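Local coordinates for protein polyketide synthase PksR (Bacillus subtilis, PDB 4U3V) that takes part in intermediate steps of bacillaene synthesis, this piece being its enoyl-isomerase domain with a double-hotdog fold, at residues D33-D38 with N197-T202; P71-G76 with C130-F135; L177-K182 with L219-M224; L185-L190 with D246-I251. One frame throughout, in Å; residues are numbered along the deposited sequence.

Interaction 1 of 4, residues D33-D38 with N197-T202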
loop_
_atom_site.group_PDB
_atom_site.type_symbol
_atom_site.label_atom_id
_atom_site.label_comp_id
_atom_site.label_asym_id
_atom_site.label_seq_id
_atom_site.Cartn_x
_atom_site.Cartn_y
_atom_site.Cartn_z
ATOM N N ASP A 33 -12.258 4.748 10.255
ATOM C CA ASP A 33 -12.933 3.828 9.338
ATOM C C ASP A 33 -13.292 2.573 10.172
ATOM O O ASP A 33 -12.852 2.414 11.309
ATOM C CB ASP A 33 -12.001 3.469 8.135
ATOM C CG ASP A 33 -12.773 2.959 6.885
ATOM O OD1 ASP A 33 -13.997 2.681 6.961
ATOM O OD2 ASP A 33 -12.155 2.823 5.797
ATOM N N GLN A 34 -14.080 1.686 9.586
ATOM C CA GLN A 34 -14.504 0.464 10.289
ATOM C C GLN A 34 -14.520 -0.649 9.260
ATOM O O GLN A 34 -14.930 -0.452 8.118
ATOM C CB GLN A 34 -15.936 0.575 10.826
ATOM C CG GLN A 34 -16.168 1.609 11.890
ATOM C CD GLN A 34 -17.461 1.326 12.634
ATOM O OE1 GLN A 34 -18.350 0.658 12.115
ATOM N NE2 GLN A 34 -17.555 1.834 13.845
ATOM N N PHE A 35 -14.127 -1.841 9.697
ATOM C CA PHE A 35 -14.047 -2.995 8.780
ATOM C C PHE A 35 -14.755 -4.173 9.432
ATOM O O PHE A 35 -14.511 -4.490 10.594
ATOM C CB PHE A 35 -12.590 -3.374 8.506
ATOM C CG PHE A 35 -11.861 -2.338 7.732
ATOM C CD1 PHE A 35 -11.978 -2.308 6.354
ATOM C CD2 PHE A 35 -11.202 -1.297 8.385
ATOM C CE1 PHE A 35 -11.345 -1.297 5.601
ATOM C CE2 PHE A 35 -10.582 -0.288 7.636
ATOM C CZ PHE A 35 -10.669 -0.281 6.256
ATOM N N THR A 36 -15.639 -4.805 8.677
ATOM C CA THR A 36 -16.459 -5.892 9.254
ATOM C C THR A 36 -16.071 -7.257 8.640
ATOM O O THR A 36 -15.560 -7.346 7.525
ATOM C CB THR A 36 -17.952 -5.590 9.048
ATOM O OG1 THR A 36 -18.740 -6.508 9.827
ATOM C CG2 THR A 36 -18.335 -5.704 7.599
ATOM N N TYR A 37 -16.289 -8.337 9.385
ATOM C CA TYR A 37 -15.812 -9.660 8.980
ATOM C C TYR A 37 -16.256 -9.979 7.568
ATOM O O TYR A 37 -15.493 -10.535 6.772
ATOM C CB TYR A 37 -16.369 -10.735 9.930
ATOM C CG TYR A 37 -15.884 -12.136 9.642
ATOM C CD1 TYR A 37 -14.591 -12.534 10.011
ATOM C CD2 TYR A 37 -16.747 -13.102 9.116
ATOM C CE1 TYR A 37 -14.149 -13.829 9.797
ATOM C CE2 TYR A 37 -16.292 -14.392 8.855
ATOM C CZ TYR A 37 -15.003 -14.744 9.208
ATOM O OH TYR A 37 -14.555 -16.043 9.043
ATOM N N ASP A 38 -17.512 -9.697 7.270
ATOM C CA ASP A 38 -18.121 -10.249 6.063
ATOM C C ASP A 38 -17.945 -9.418 4.788
ATOM O O ASP A 38 -18.373 -9.852 3.734
ATOM C CB ASP A 38 -19.613 -10.506 6.268
ATOM C CG ASP A 38 -19.889 -11.717 7.142
ATOM O OD1 ASP A 38 -19.008 -12.594 7.259
ATOM O OD2 ASP A 38 -20.997 -11.786 7.719
ATOM N N ASN A 197 -16.765 -0.994 -0.286
ATOM C CA ASN A 197 -18.081 -0.386 -0.140
ATOM C C ASN A 197 -18.145 0.652 0.973
ATOM O O ASN A 197 -18.147 0.324 2.160
ATOM C CB ASN A 197 -19.185 -1.445 -0.002
ATOM C CG ASN A 197 -18.821 -2.549 0.969
ATOM O OD1 ASN A 197 -18.374 -3.621 0.566
ATOM N ND2 ASN A 197 -19.027 -2.297 2.258
ATOM N N GLY A 198 -18.209 1.914 0.571
ATOM C CA GLY A 198 -17.924 3.007 1.479
ATOM C C GLY A 198 -16.639 2.784 2.242
ATOM O O GLY A 198 -16.666 2.616 3.466
ATOM N N HIS A 199 -15.556 2.564 1.494
ATOM C CA HIS A 199 -14.256 3.075 1.875
ATOM C C HIS A 199 -13.698 4.056 0.885
ATOM O O HIS A 199 -13.160 3.658 -0.148
ATOM C CB HIS A 199 -13.278 1.921 2.050
ATOM C CG HIS A 199 -13.741 0.888 3.055
ATOM N ND1 HIS A 199 -13.632 1.073 4.392
ATOM C CD2 HIS A 199 -14.481 -0.284 2.879
ATOM C CE1 HIS A 199 -14.243 0.048 5.030
ATOM N NE2 HIS A 199 -14.717 -0.800 4.103
ATOM N N HIS A 200 -13.796 5.340 1.219
ATOM C CA HIS A 200 -13.449 6.412 0.290
ATOM C C HIS A 200 -12.110 6.932 0.716
ATOM O O HIS A 200 -11.981 7.481 1.807
ATOM C CB HIS A 200 -14.477 7.553 0.410
ATOM C CG HIS A 200 -15.896 7.143 0.067
ATOM N ND1 HIS A 200 -16.329 7.031 -1.205
ATOM C CD2 HIS A 200 -16.960 6.733 0.885
ATOM C CE1 HIS A 200 -17.610 6.593 -1.206
ATOM N NE2 HIS A 200 -17.998 6.424 0.071
ATOM N N TYR A 201 -11.091 6.718 -0.104
ATOM C CA TYR A 201 -9.745 7.193 0.208
ATOM C C TYR A 201 -9.161 7.944 -0.974
ATOM O O TYR A 201 -9.375 7.537 -2.126
ATOM C CB TYR A 201 -8.811 5.990 0.460
ATOM C CG TYR A 201 -9.024 5.355 1.814
ATOM C CD1 TYR A 201 -8.463 5.923 2.945
ATOM C CD2 TYR A 201 -9.835 4.233 1.960
ATOM C CE1 TYR A 201 -8.654 5.360 4.210
ATOM C CE2 TYR A 201 -10.101 3.698 3.231
ATOM C CZ TYR A 201 -9.456 4.230 4.334
ATOM O OH TYR A 201 -9.688 3.737 5.612
ATOM N N THR A 202 -8.406 9.002 -0.692
ATOM C CA THR A 202 -7.748 9.789 -1.759
ATOM C C THR A 202 -6.724 8.926 -2.486
ATOM O O THR A 202 -6.709 8.870 -3.721
ATOM C CB THR A 202 -7.026 11.008 -1.185
ATOM O OG1 THR A 202 -7.984 11.878 -0.579
ATOM C CG2 THR A 202 -6.232 11.749 -2.285
#

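Interaction 2 of 4, residues P71-G76 with C130-F135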
loop_
_atom_site.group_PDB
_atom_site.type_symbol
_atom_site.label_atom_id
_atom_site.label_comp_id
_atom_site.label_asym_id
_atom_site.label_seq_id
_atom_site.Cartn_x
_atom_site.Cartn_y
_atom_site.Cartn_z
ATOM N N PRO A 71 -5.617 20.879 5.176
ATOM C CA PRO A 71 -6.320 21.301 3.991
ATOM C C PRO A 71 -5.598 22.555 3.507
ATOM O O PRO A 71 -4.870 23.193 4.292
ATOM C CB PRO A 71 -7.715 21.626 4.523
ATOM C CG PRO A 71 -7.477 22.090 5.923
ATOM C CD PRO A 71 -6.183 21.478 6.401
ATOM N N GLU A 72 -5.672 22.837 2.214
ATOM C CA GLU A 72 -4.822 23.878 1.626
ATOM C C GLU A 72 -3.377 23.392 1.432
ATOM O O GLU A 72 -2.453 24.214 1.341
ATOM C CB GLU A 72 -4.816 25.155 2.490
ATOM C CG GLU A 72 -6.165 25.584 3.060
ATOM C CD GLU A 72 -7.063 26.236 2.025
ATOM O OE1 GLU A 72 -6.780 27.391 1.629
ATOM O OE2 GLU A 72 -8.059 25.597 1.618
ATOM N N GLU A 73 -3.171 22.072 1.458
ATOM C CA GLU A 73 -2.013 21.472 0.787
ATOM C C GLU A 73 -2.488 20.488 -0.275
ATOM O O GLU A 73 -3.471 19.779 -0.070
ATOM C CB GLU A 73 -1.072 20.787 1.789
ATOM C CG GLU A 73 -0.517 21.693 2.877
ATOM C CD GLU A 73 0.500 22.699 2.357
ATOM O OE1 GLU A 73 1.028 22.514 1.237
ATOM O OE2 GLU A 73 0.776 23.683 3.076
ATOM N N ASN A 74 -1.860 20.518 -1.448
ATOM C CA ASN A 74 -2.307 19.687 -2.565
ATOM C C ASN A 74 -1.392 18.468 -2.681
ATOM O O ASN A 74 -1.612 17.585 -3.507
ATOM C CB ASN A 74 -2.344 20.474 -3.878
ATOM C CG ASN A 74 -1.314 21.579 -3.919
ATOM O OD1 ASN A 74 -0.165 21.384 -3.517
ATOM N ND2 ASN A 74 -1.729 22.761 -4.366
ATOM N N SER A 75 -0.430 18.398 -1.776
ATOM C CA SER A 75 0.546 17.327 -1.807
ATOM C C SER A 75 1.229 17.260 -0.458
ATOM O O SER A 75 1.198 18.222 0.310
ATOM C CB SER A 75 1.565 17.579 -2.928
ATOM O OG SER A 75 2.503 18.565 -2.530
ATOM N N GLY A 76 1.823 16.107 -0.146
ATOM C CA GLY A 76 2.463 15.891 1.129
ATOM C C GLY A 76 3.370 14.673 1.114
ATOM O O GLY A 76 3.568 14.044 0.047
ATOM N N CYS A 130 4.003 12.553 9.169
ATOM C CA CYS A 130 3.663 13.234 7.927
ATOM C C CYS A 130 4.202 14.638 7.924
ATOM O O CYS A 130 4.544 15.165 8.976
ATOM C CB CYS A 130 2.171 13.196 7.603
ATOM S SG CYS A 130 1.103 14.011 8.833
ATOM N N GLY A 131 4.327 15.205 6.727
ATOM C CA GLY A 131 4.990 16.486 6.531
ATOM C C GLY A 131 4.521 17.152 5.251
ATOM O O GLY A 131 4.086 16.492 4.293
ATOM N N ILE A 132 4.589 18.482 5.225
ATOM C CA ILE A 132 4.467 19.208 3.961
ATOM C C ILE A 132 5.602 18.769 3.016
ATOM O O ILE A 132 6.669 18.365 3.463
ATOM C CB ILE A 132 4.569 20.738 4.182
ATOM C CG1 ILE A 132 3.222 21.298 4.641
ATOM C CG2 ILE A 132 4.993 21.433 2.902
ATOM C CD1 ILE A 132 2.814 20.781 5.997
ATOM N N GLY A 133 5.364 18.891 1.715
ATOM C CA GLY A 133 6.373 18.548 0.720
ATOM C C GLY A 133 5.750 18.591 -0.648
ATOM O O GLY A 133 4.600 18.198 -0.825
ATOM N N SER A 134 6.462 19.165 -1.608
ATOM C CA SER A 134 5.918 19.259 -2.945
ATOM C C SER A 134 6.046 17.900 -3.625
ATOM O O SER A 134 6.830 17.048 -3.199
ATOM C CB SER A 134 6.613 20.364 -3.751
ATOM O OG SER A 134 7.939 19.991 -4.083
ATOM N N PHE A 135 5.207 17.663 -4.617
ATOM C CA PHE A 135 5.345 16.480 -5.441
ATOM C C PHE A 135 5.865 16.904 -6.811
ATOM O O PHE A 135 5.172 17.588 -7.582
ATOM C CB PHE A 135 4.006 15.743 -5.576
ATOM C CG PHE A 135 4.074 14.520 -6.453
ATOM C CD1 PHE A 135 4.523 13.305 -5.946
ATOM C CD2 PHE A 135 3.728 14.591 -7.804
ATOM C CE1 PHE A 135 4.670 12.208 -6.773
ATOM C CE2 PHE A 135 3.838 13.483 -8.627
ATOM C CZ PHE A 135 4.310 12.286 -8.109
HETATM O O HOH W 1 3.267 19.828 -5.296
HETATM O O HOH W 2 5.000 15.253 -1.834
#

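Interaction 3 of 4, residues L177-K182 with L219-M224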
loop_
_atom_site.group_PDB
_atom_site.type_symbol
_atom_site.label_atom_id
_atom_site.label_comp_id
_atom_site.label_asym_id
_atom_site.label_seq_id
_atom_site.Cartn_x
_atom_site.Cartn_y
_atom_site.Cartn_z
ATOM N N LEU A 177 2.329 -7.750 -16.557
ATOM C CA LEU A 177 3.622 -7.699 -15.835
ATOM C C LEU A 177 4.782 -7.865 -16.815
ATOM O O LEU A 177 4.771 -8.782 -17.630
ATOM C CB LEU A 177 3.698 -8.858 -14.859
ATOM C CG LEU A 177 2.692 -8.737 -13.705
ATOM C CD1 LEU A 177 2.712 -10.029 -12.928
ATOM C CD2 LEU A 177 3.131 -7.589 -12.808
ATOM N N TYR A 178 5.832 -7.088 -16.617
ATOM C CA TYR A 178 7.091 -7.271 -17.342
ATOM C C TYR A 178 8.223 -7.198 -16.321
ATOM O O TYR A 178 8.290 -6.245 -15.559
ATOM C CB TYR A 178 7.269 -6.141 -18.338
ATOM C CG TYR A 178 6.069 -5.953 -19.241
ATOM C CD1 TYR A 178 6.071 -6.454 -20.549
ATOM C CD2 TYR A 178 4.971 -5.213 -18.811
ATOM C CE1 TYR A 178 4.976 -6.256 -21.378
ATOM C CE2 TYR A 178 3.893 -4.969 -19.648
ATOM C CZ TYR A 178 3.887 -5.510 -20.921
ATOM O OH TYR A 178 2.785 -5.291 -21.743
ATOM N N ARG A 179 9.155 -8.140 -16.375
ATOM C CA ARG A 179 10.052 -8.391 -15.246
ATOM C C ARG A 179 11.485 -8.552 -15.689
ATOM O O ARG A 179 11.727 -9.057 -16.788
ATOM C CB ARG A 179 9.627 -9.687 -14.572
ATOM C CG ARG A 179 10.366 -10.002 -13.271
ATOM C CD ARG A 179 9.711 -11.207 -12.586
ATOM N NE ARG A 179 9.936 -12.457 -13.341
ATOM C CZ ARG A 179 9.329 -13.614 -13.075
ATOM N NH1 ARG A 179 8.506 -13.738 -12.033
ATOM N NH2 ARG A 179 9.581 -14.688 -13.823
ATOM N N ASP A 180 12.438 -8.172 -14.829
ATOM C CA ASP A 180 13.800 -8.686 -14.957
ATOM C C ASP A 180 14.398 -8.881 -13.556
ATOM O O ASP A 180 13.659 -8.776 -12.568
ATOM C CB ASP A 180 14.697 -7.777 -15.844
ATOM C CG ASP A 180 15.080 -6.464 -15.186
ATOM O OD1 ASP A 180 14.723 -6.243 -14.023
ATOM O OD2 ASP A 180 15.785 -5.639 -15.831
ATOM N N HIS A 181 15.675 -9.240 -13.474
ATOM C CA HIS A 181 16.280 -9.574 -12.199
ATOM C C HIS A 181 16.235 -8.512 -11.136
ATOM O O HIS A 181 16.556 -8.794 -9.959
ATOM C CB HIS A 181 17.739 -10.039 -12.405
ATOM C CG HIS A 181 18.678 -8.942 -12.882
ATOM N ND1 HIS A 181 18.686 -8.488 -14.163
ATOM C CD2 HIS A 181 19.652 -8.197 -12.197
ATOM C CE1 HIS A 181 19.554 -7.464 -14.270
ATOM N NE2 HIS A 181 20.151 -7.289 -13.072
ATOM N N LYS A 182 15.948 -7.264 -11.504
ATOM C CA LYS A 182 16.003 -6.229 -10.466
ATOM C C LYS A 182 14.780 -5.334 -10.414
ATOM O O LYS A 182 14.758 -4.365 -9.654
ATOM C CB LYS A 182 17.241 -5.364 -10.615
ATOM C CG LYS A 182 17.381 -4.799 -12.026
ATOM C CD LYS A 182 18.713 -4.074 -12.203
ATOM C CE LYS A 182 18.887 -3.592 -13.635
ATOM N NZ LYS A 182 17.572 -3.347 -14.308
ATOM N N LEU A 219 9.435 -11.491 -6.997
ATOM C CA LEU A 219 10.219 -12.426 -6.164
ATOM C C LEU A 219 10.032 -13.880 -6.609
ATOM O O LEU A 219 10.815 -14.733 -6.250
ATOM C CB LEU A 219 9.818 -12.279 -4.681
ATOM C CG LEU A 219 10.296 -10.914 -4.131
ATOM C CD1 LEU A 219 9.633 -10.544 -2.825
ATOM C CD2 LEU A 219 11.815 -10.814 -4.005
ATOM N N GLU A 220 8.985 -14.123 -7.381
ATOM C CA GLU A 220 8.583 -15.469 -7.789
ATOM C C GLU A 220 9.694 -16.098 -8.600
ATOM O O GLU A 220 9.791 -17.322 -8.690
ATOM C CB GLU A 220 7.312 -15.357 -8.638
ATOM C CG GLU A 220 6.669 -16.669 -9.077
ATOM C CD GLU A 220 7.171 -17.177 -10.430
ATOM O OE1 GLU A 220 7.689 -16.369 -11.241
ATOM O OE2 GLU A 220 7.054 -18.401 -10.686
ATOM N N GLN A 221 10.517 -15.251 -9.221
ATOM C CA GLN A 221 11.591 -15.722 -10.090
ATOM C C GLN A 221 12.688 -16.384 -9.296
ATOM O O GLN A 221 13.486 -17.149 -9.858
ATOM C CB GLN A 221 12.162 -14.592 -10.942
ATOM C CG GLN A 221 13.099 -13.656 -10.191
ATOM C CD GLN A 221 13.500 -12.466 -11.036
ATOM O OE1 GLN A 221 14.298 -12.597 -11.963
ATOM N NE2 GLN A 221 12.819 -11.355 -10.844
ATOM N N PHE A 222 12.709 -16.157 -7.979
ATOM C CA PHE A 222 13.834 -16.610 -7.173
ATOM C C PHE A 222 13.449 -17.885 -6.436
ATOM O O PHE A 222 12.262 -18.257 -6.409
ATOM C CB PHE A 222 14.314 -15.525 -6.189
ATOM C CG PHE A 222 14.790 -14.265 -6.866
ATOM C CD1 PHE A 222 15.955 -14.257 -7.632
ATOM C CD2 PHE A 222 14.053 -13.078 -6.754
ATOM C CE1 PHE A 222 16.359 -13.109 -8.313
ATOM C CE2 PHE A 222 14.467 -11.934 -7.407
ATOM C CZ PHE A 222 15.628 -11.940 -8.177
ATOM N N ASP A 223 14.465 -18.589 -5.942
ATOM C CA ASP A 223 14.267 -19.761 -5.089
ATOM C C ASP A 223 14.230 -19.313 -3.644
ATOM O O ASP A 223 15.229 -19.391 -2.925
ATOM C CB ASP A 223 15.402 -20.773 -5.272
ATOM C CG ASP A 223 15.503 -21.288 -6.692
ATOM O OD1 ASP A 223 14.495 -21.209 -7.432
ATOM O OD2 ASP A 223 16.592 -21.780 -7.064
ATOM N N MET A 224 13.102 -18.730 -3.271
ATOM C CA MET A 224 12.853 -18.364 -1.891
ATOM C C MET A 224 11.614 -19.124 -1.480
ATOM O O MET A 224 10.504 -18.827 -1.926
ATOM C CB MET A 224 12.618 -16.861 -1.776
ATOM C CG MET A 224 13.860 -16.016 -2.035
ATOM S SD MET A 224 13.442 -14.374 -2.657
ATOM C CE MET A 224 15.006 -13.536 -2.463
HETATM O O HOH W 3 9.344 -17.768 -12.959
#

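Interaction 4 of 4, residues L185-L190 with D246-I251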
loop_
_atom_site.group_PDB
_atom_site.type_symbol
_atom_site.label_atom_id
_atom_site.label_comp_id
_atom_site.label_asym_id
_atom_site.label_seq_id
_atom_site.Cartn_x
_atom_site.Cartn_y
_atom_site.Cartn_z
ATOM N N LEU A 185 7.518 -4.206 -13.904
ATOM C CA LEU A 185 6.644 -3.123 -14.363
ATOM C C LEU A 185 5.253 -3.728 -14.506
ATOM O O LEU A 185 5.083 -4.786 -15.100
ATOM C CB LEU A 185 7.137 -2.541 -15.713
ATOM C CG LEU A 185 6.145 -1.621 -16.435
ATOM C CD1 LEU A 185 6.218 -0.261 -15.797
ATOM C CD2 LEU A 185 6.519 -1.569 -17.931
ATOM N N ALA A 186 4.290 -3.179 -13.772
ATOM C CA ALA A 186 2.950 -3.751 -13.718
ATOM C C ALA A 186 1.966 -2.725 -14.283
ATOM O O ALA A 186 2.049 -1.529 -13.959
ATOM C CB ALA A 186 2.565 -4.085 -12.271
ATOM N N LYS A 187 1.062 -3.177 -15.141
ATOM C CA LYS A 187 -0.112 -2.351 -15.441
ATOM C C LYS A 187 -1.262 -2.808 -14.557
ATOM O O LYS A 187 -1.522 -4.011 -14.441
ATOM C CB LYS A 187 -0.505 -2.476 -16.915
ATOM C CG LYS A 187 -1.443 -1.357 -17.346
ATOM C CD LYS A 187 -1.880 -1.525 -18.787
ATOM C CE LYS A 187 -2.607 -0.279 -19.277
ATOM N NZ LYS A 187 -3.039 -0.546 -20.676
ATOM N N ILE A 188 -1.933 -1.855 -13.912
ATOM C CA ILE A 188 -3.062 -2.186 -13.072
ATOM C C ILE A 188 -4.345 -1.484 -13.489
ATOM O O ILE A 188 -4.317 -0.489 -14.197
ATOM C CB ILE A 188 -2.751 -1.934 -11.576
ATOM C CG1 ILE A 188 -2.730 -0.434 -11.238
ATOM C CG2 ILE A 188 -1.411 -2.598 -11.225
ATOM C CD1 ILE A 188 -2.304 -0.159 -9.791
ATOM N N ARG A 189 -5.462 -2.018 -13.022
ATOM C CA ARG A 189 -6.739 -1.340 -13.157
ATOM C C ARG A 189 -7.341 -1.097 -11.772
ATOM O O ARG A 189 -7.616 -2.054 -11.041
ATOM C CB ARG A 189 -7.664 -2.178 -14.047
ATOM C CG ARG A 189 -9.124 -1.779 -14.022
ATOM C CD ARG A 189 -9.626 -1.430 -15.415
ATOM N NE ARG A 189 -10.599 -0.342 -15.347
ATOM C CZ ARG A 189 -10.483 0.818 -15.989
ATOM N NH1 ARG A 189 -9.469 1.029 -16.818
ATOM N NH2 ARG A 189 -11.403 1.756 -15.830
ATOM N N LEU A 190 -7.467 0.175 -11.404
ATOM C CA LEU A 190 -8.154 0.577 -10.181
ATOM C C LEU A 190 -9.622 0.902 -10.473
ATOM O O LEU A 190 -9.920 1.619 -11.436
ATOM C CB LEU A 190 -7.471 1.799 -9.585
ATOM C CG LEU A 190 -6.032 1.550 -9.144
ATOM C CD1 LEU A 190 -5.431 2.848 -8.639
ATOM C CD2 LEU A 190 -5.986 0.433 -8.106
ATOM N N ASP A 246 -6.617 3.130 -15.312
ATOM C CA ASP A 246 -5.399 2.406 -15.643
ATOM C C ASP A 246 -4.180 3.196 -15.213
ATOM O O ASP A 246 -4.113 4.414 -15.398
ATOM C CB ASP A 246 -5.329 2.119 -17.140
ATOM C CG ASP A 246 -6.325 1.071 -17.582
ATOM O OD1 ASP A 246 -7.052 0.515 -16.722
ATOM O OD2 ASP A 246 -6.367 0.789 -18.797
ATOM N N CYS A 247 -3.197 2.493 -14.662
ATOM C CA CYS A 247 -1.923 3.096 -14.431
ATOM C C CYS A 247 -0.868 2.002 -14.281
ATOM O O CYS A 247 -1.177 0.806 -14.393
ATOM C CB CYS A 247 -1.951 3.987 -13.192
ATOM S SG CYS A 247 -2.406 3.121 -11.673
ATOM N N TRP A 248 0.378 2.448 -14.220
ATOM C CA TRP A 248 1.521 1.539 -14.201
ATOM C C TRP A 248 2.284 1.681 -12.903
ATOM O O TRP A 248 2.282 2.737 -12.284
ATOM C CB TRP A 248 2.461 1.886 -15.345
ATOM C CG TRP A 248 1.860 1.670 -16.708
ATOM C CD1 TRP A 248 1.030 2.549 -17.419
ATOM C CD2 TRP A 248 2.017 0.509 -17.576
ATOM N NE1 TRP A 248 0.652 1.999 -18.614
ATOM C CE2 TRP A 248 1.216 0.787 -18.782
ATOM C CE3 TRP A 248 2.656 -0.714 -17.466
ATOM C CZ2 TRP A 248 1.149 -0.109 -19.849
ATOM C CZ3 TRP A 248 2.633 -1.582 -18.571
ATOM C CH2 TRP A 248 1.886 -1.287 -19.731
ATOM N N LEU A 249 2.906 0.587 -12.460
ATOM C CA LEU A 249 3.813 0.651 -11.279
ATOM C C LEU A 249 5.182 0.184 -11.793
ATOM O O LEU A 249 5.274 -0.919 -12.334
ATOM C CB LEU A 249 3.336 -0.332 -10.186
ATOM C CG LEU A 249 1.877 -0.257 -9.745
ATOM C CD1 LEU A 249 1.599 -1.344 -8.688
ATOM C CD2 LEU A 249 1.690 1.134 -9.161
ATOM N N LEU A 250 6.223 0.971 -11.546
ATOM C CA LEU A 250 7.572 0.575 -11.912
ATOM C C LEU A 250 8.294 0.374 -10.583
ATOM O O LEU A 250 8.444 1.306 -9.775
ATOM C CB LEU A 250 8.231 1.690 -12.744
ATOM C CG LEU A 250 9.730 1.504 -13.020
ATOM C CD1 LEU A 250 10.001 0.117 -13.582
ATOM C CD2 LEU A 250 10.223 2.586 -13.968
ATOM N N ILE A 251 8.695 -0.870 -10.335
ATOM C CA ILE A 251 9.168 -1.256 -8.997
ATOM C C ILE A 251 10.601 -1.758 -9.115
ATOM O O ILE A 251 10.906 -2.550 -9.984
ATOM C CB ILE A 251 8.273 -2.407 -8.493
ATOM C CG1 ILE A 251 6.847 -1.818 -8.367
ATOM C CG2 ILE A 251 8.849 -3.010 -7.204
ATOM C CD1 ILE A 251 5.785 -2.834 -8.054
#

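Interaction 1 of 4, residues D33-D38 with N197-T202
Two hydrogen bonds converge on one carboxylate oxygen of D33. H199 gives its ND1 proton to D33 OD2 over 2.7 Å with an N-H...O angle of 165°, and the Y201 hydroxyl donates to the same OD2 at 2.6 Å. The imidazole arrives on the syn side, somewhat out of the carboxylate plane, whereas the phenol uses the anti lone pair, so the two donors share one atom without competing for one position. The D33 side chain reaches them because its CG stands anti to the backbone N (chi1 -158°). An acidic residue suits this place: OD2 can accept from both donors, and OD1 takes the backbone NH of Q34. OD2 is thus gripped by two bonds.

The aromatic contact lies beside this polar one. The F35 and H199 rings are almost parallel, 3° apart, but displaced, so that overlap is slight; F35 CE1 sits over the rim of one imidazole face, 3.2 Å from H199 CE1. At the edge of the same imidazole, CE1 faces the backbone O of Q34, also at 3.2 Å. H199 NE2 is hydrogen-bonded to E39, so the ring is held at both nitrogens.

The arrangement is a His-carboxylate hydrogen bond joining strand 31-36 of the probable N-terminal hotdog to the loop before helix 205-219 of the C-terminal one, a bridge between the halves of a double hotdog.

Interaction 2 of 4, residues P71-G76 with C130-F135
This is a polar, partly water-mediated contact in the probable N-terminal hotdog, where strand 75-83 starts and its neighbour 121-132 ends. Its centre is the hydroxyl of S75, which donates to the carbonyl oxygen of G133 over 2.7 Å, the donor tilted 16° from the carbonyl plane. With chi1 at 77°, OG lies between the backbone N and the carbonyl carbon of its own residue and faces the passing chain. Serine fits because its short hydroxyl also accepts from a water, 3.1 Å from S75 OG, which in turn accepts from F135 N. The backbones run close here, the CA atoms of G76 and G133 being 4.7 Å apart, and a side chain at G76 would come near G131 O. The bent side chain of E73 crosses I132 at about a right angle, its OE2 3.8 Å from I132 CG1, a van der Waals contact of the carboxylate with the isoleucine. Helix 56-69 adjoins E73 through F66, while strand 230-239 meets both S75 and F135 through T239.

Interaction 3 of 4, residues L177-K182 with L219-M224
A salt bridge and an amide-carbonyl bond fasten the loop after helix 205-219 to the end of strand 174-180, within the probable C-terminal hotdog, where a helix packs against a curved sheet. The loop opens with a type I turn from L219 to F222, which presents E220 and Q221 to the strand. R179 bends at chi3 (69°), swinging its guanidinium towards E220. There NH1 donates to E220 OE1 over 2.9 Å, and the two flat groups are nearly coplanar, 14° apart. Arginine suits the site because its flat cation works in two ways: the edge takes the acid, while CB of Q221 lies 3.7 Å above the centre of one face. NH1 also bonds to the backbone O of S217, tying R179 to the helix itself. A water accepts from R179 NH2 and donates to E220 OE1, closing a second route between the charges. The extended Q221 side chain runs alongside that of R179, the two pointing opposite ways, and its NE2 also serves F218 O. That same NE2 reaches D180 O at 3.2 Å, nearly straight at 166° but from above the carbonyl plane.

Interaction 4 of 4, residues L185-L190 with D246-I251
K187 lies across one face of the W248 indole. Its CB stands 3.6 Å from the centroid of the six-membered ring, only 12° off the normal, a CH-pi contact, and the extended chain continues over the ring until CD is 3.5 Å from W248 CZ2. CG anti to the backbone N (chi1 -164°) sends the methylenes along the indole. Lysine suits the place: its aliphatic part covers the aromatic surface, while its NZ lies 4.0 Å from D246 OD2, too far for a salt bridge, and forms a long, weak ion pair with E270. L185 meets the same six-membered ring obliquely, its CG 3.7 Å from W248 CE3.

Beneath these side chains, the strands run antiparallel in the sheet of the probable C-terminal hotdog, with A186-L249 and I188-C247 as hydrogen-bonded pairs; I188 N donates to C247 O over 2.8 Å. A186, I188, C247 and L249 point to the other face, which helix 205-219 covers through S210 against I188. There I188 CG1 meets C247 SG at 3.6 Å, and its side chain crosses that of L249 at about a right angle; small A186 and C247 alternate with the branched residues in this close packing.

At the strand end, on the face of K187 and W248, R189 and D246 are modelled as a salt bridge with their guanidinium and carboxylate planes 78° apart, but the contact of R189 NH1 with D246 OD1 is so short and bent that its detail is doubtful.

All four contacts belong to one double-hotdog domain. Interaction 2 lies in the probable N-terminal hotdog, interactions 3 and 4 in the C-terminal one, and interaction 1 spans both. Along the chain, interaction 2 is nested inside the loop closed by interaction 1, whereas interactions 3 and 4 each cross interaction 1 and each other. Interactions 3 and 4 touch, their centres about 16 Å apart: strands 174-180 and 183-190 are neighbours, with Y178 O 2.7 Å from L185 N and Y178 packing on W248. Interactions 2 and 3 lie on opposite sides of the chain's centre, about 34 Å between centres. Interaction 1 adds a link between the halves, which also meet where strands 75-83 and 230-239 pair.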